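Local coordinates for VC0179-like protein (PDB 4XJ6) that probably joins GTP and ATP into a cyclic GMP-AMP dinucleotide, as a magnesium-dependent bacterial nucleotidyltransferase homologous to cyclic GMP-AMP synthase, at residues Leu67-Thr72 / Asp84-Ile89. Sequence-based numbering, arbitrary orientation.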
loop_
_atom_site.group_PDB
_atom_site.type_symbol
_atom_site.label_atom_id
_atom_site.label_comp_id
_atom_site.label_asym_id
_atom_site.label_seq_id
_atom_site.Cartn_x
_atom_site.Cartn_y
_atom_site.Cartn_z
ATOM N N LEU A 67 -18.023 24.729 18.209
ATOM C CA LEU A 67 -19.422 24.330 18.292
ATOM C C LEU A 67 -19.987 23.993 16.915
ATOM O O LEU A 67 -20.834 23.110 16.786
ATOM C CB LEU A 67 -20.252 25.433 18.951
ATOM C CG LEU A 67 -19.914 25.742 20.412
ATOM C CD1 LEU A 67 -20.726 26.925 20.917
ATOM C CD2 LEU A 67 -20.137 24.517 21.284
ATOM N N LYS A 68 -19.520 24.699 15.891
ATOM C CA LYS A 68 -19.901 24.393 14.515
ATOM C C LYS A 68 -19.326 23.051 14.077
ATOM O O LYS A 68 -20.010 22.246 13.443
ATOM C CB LYS A 68 -19.432 25.493 13.564
ATOM C CG LYS A 68 -20.336 26.710 13.525
ATOM C CD LYS A 68 -19.803 27.757 12.560
ATOM C CE LYS A 68 -20.748 28.943 12.451
ATOM N NZ LYS A 68 -22.025 28.578 11.780
ATOM N N LEU A 69 -18.062 22.821 14.419
ATOM C CA LEU A 69 -17.380 21.579 14.071
ATOM C C LEU A 69 -18.022 20.380 14.766
ATOM O O LEU A 69 -18.005 19.265 14.243
ATOM C CB LEU A 69 -15.895 21.667 14.428
ATOM C CG LEU A 69 -15.029 22.564 13.541
ATOM C CD1 LEU A 69 -13.582 22.545 14.013
ATOM C CD2 LEU A 69 -15.130 22.145 12.074
ATOM N N GLU A 70 -18.598 20.618 15.941
ATOM C CA GLU A 70 -19.274 19.564 16.692
ATOM C C GLU A 70 -20.693 19.340 16.186
ATOM O O GLU A 70 -21.496 18.671 16.835
ATOM C CB GLU A 70 -19.300 19.897 18.183
ATOM C CG GLU A 70 -18.016 19.573 18.929
ATOM C CD GLU A 70 -18.049 20.061 20.364
ATOM O OE1 GLU A 70 -18.992 20.801 20.715
ATOM O OE2 GLU A 70 -17.137 19.709 21.141
ATOM N N LYS A 71 -21.002 19.919 15.031
ATOM C CA LYS A 71 -22.239 19.618 14.325
ATOM C C LYS A 71 -21.906 18.844 13.059
ATOM O O LYS A 71 -22.795 18.421 12.320
ATOM C CB LYS A 71 -23.009 20.896 13.987
ATOM C CG LYS A 71 -23.483 21.673 15.200
ATOM C CD LYS A 71 -24.091 23.005 14.788
ATOM C CE LYS A 71 -24.356 23.888 15.998
ATOM N NZ LYS A 71 -24.394 25.333 15.634
ATOM N N THR A 72 -20.610 18.662 12.822
ATOM C CA THR A 72 -20.128 17.939 11.653
ATOM C C THR A 72 -19.537 16.586 12.044
ATOM O O THR A 72 -19.714 16.125 13.171
ATOM C CB THR A 72 -19.065 18.751 10.891
ATOM O OG1 THR A 72 -17.853 18.785 11.653
ATOM C CG2 THR A 72 -19.544 20.172 10.655
ATOM N N ASP A 84 -8.290 21.046 18.849
ATOM C CA ASP A 84 -7.107 21.302 18.037
ATOM C C ASP A 84 -7.493 21.727 16.624
ATOM O O ASP A 84 -6.977 22.717 16.102
ATOM C CB ASP A 84 -6.213 20.064 17.989
ATOM C CG ASP A 84 -4.831 20.366 17.448
ATOM O OD1 ASP A 84 -4.464 21.560 17.368
ATOM O OD2 ASP A 84 -4.103 19.408 17.117
ATOM N N LEU A 85 -8.406 20.975 16.013
ATOM C CA LEU A 85 -8.889 21.286 14.672
ATOM C C LEU A 85 -9.613 22.625 14.657
ATOM O O LEU A 85 -9.544 23.368 13.677
ATOM C CB LEU A 85 -9.813 20.180 14.160
ATOM C CG LEU A 85 -10.279 20.340 12.712
ATOM C CD1 LEU A 85 -9.085 20.453 11.770
ATOM C CD2 LEU A 85 -11.187 19.185 12.307
ATOM N N ALA A 86 -10.308 22.922 15.751
ATOM C CA ALA A 86 -10.985 24.204 15.908
ATOM C C ALA A 86 -9.974 25.339 15.866
ATOM O O ALA A 86 -10.175 26.336 15.174
ATOM C CB ALA A 86 -11.774 24.239 17.211
ATOM N N ARG A 87 -8.882 25.173 16.604
ATOM C CA ARG A 87 -7.817 26.168 16.635
ATOM C C ARG A 87 -7.176 26.348 15.264
ATOM O O ARG A 87 -7.023 27.472 14.790
ATOM C CB ARG A 87 -6.751 25.782 17.659
ATOM C CG ARG A 87 -7.210 25.901 19.100
ATOM C CD ARG A 87 -6.042 25.792 20.062
ATOM N NE ARG A 87 -5.400 24.482 20.007
ATOM C CZ ARG A 87 -5.759 23.446 20.759
ATOM N NH1 ARG A 87 -6.761 23.569 21.619
ATOM N NH2 ARG A 87 -5.122 22.289 20.652
ATOM N N LEU A 88 -6.807 25.234 14.637
ATOM C CA LEU A 88 -6.152 25.250 13.331
ATOM C C LEU A 88 -6.978 25.969 12.269
ATOM O O LEU A 88 -6.449 26.772 11.504
ATOM C CB LEU A 88 -5.859 23.823 12.869
ATOM C CG LEU A 88 -4.810 23.062 13.678
ATOM C CD1 LEU A 88 -4.787 21.596 13.278
ATOM C CD2 LEU A 88 -3.442 23.697 13.489
ATOM N N ILE A 89 -8.272 25.671 12.220
ATOM C CA ILE A 89 -9.171 26.319 11.270
ATOM C C ILE A 89 -9.346 27.791 11.638
ATOM O O ILE A 89 -9.459 28.657 10.768
ATOM C CB ILE A 89 -10.543 25.612 11.225
ATOM C CG1 ILE A 89 -10.401 24.219 10.613
ATOM C CG2 ILE A 89 -11.565 26.422 10.434
ATOM C CD1 ILE A 89 -11.699 23.445 10.577
#
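Leu69 overlaps the flank of helix 79-90 with both of its methyl groups, lying over Leu85, Ala86 and Ile89 in the helix-helix packing that joins the last turn of helix 62-69 to its successor in this cyclic GMP-AMP synthase homologue. CD1 presses on the backbone, 3.6 Å from Ala86 CA. Leu69 CD1 also lies 4.0 Å from Ala86 CB and is bordered by Leu85 CG and Ile89 CD1. Leu69 CD2 meets Ile89 CD1 tip to tip at 4.0 Å, one turn on from Leu85, so the tip of Ile89 touches both methyls. Leu69 CG stands anti to its own carbonyl carbon (chi1 -72°), which sends the fork across to the other helix. All four residues are buried, and no hydrogen bond crosses the contact. Val51 and Val55 of helix 24-57 extend the apolar layer against Leu69 and Ile89 respectively, Val74 touches Leu69 and Leu85, and Leu155 of helix 149-166 packs on Leu85. The contact's centre is about 31 Å from that of the chain, and none of its residues belongs to the nucleotide or magnesium sites. Beyond Leu69 the chain leaves the helix in a type I beta turn ending at Thr72. Leu69 O is gripped twice there, first by Thr72 N at 3.0 Å. Thr72 OG1 donates the second bond to Leu69 O at 2.6 Å, tilted 21° from the carbonyl plane.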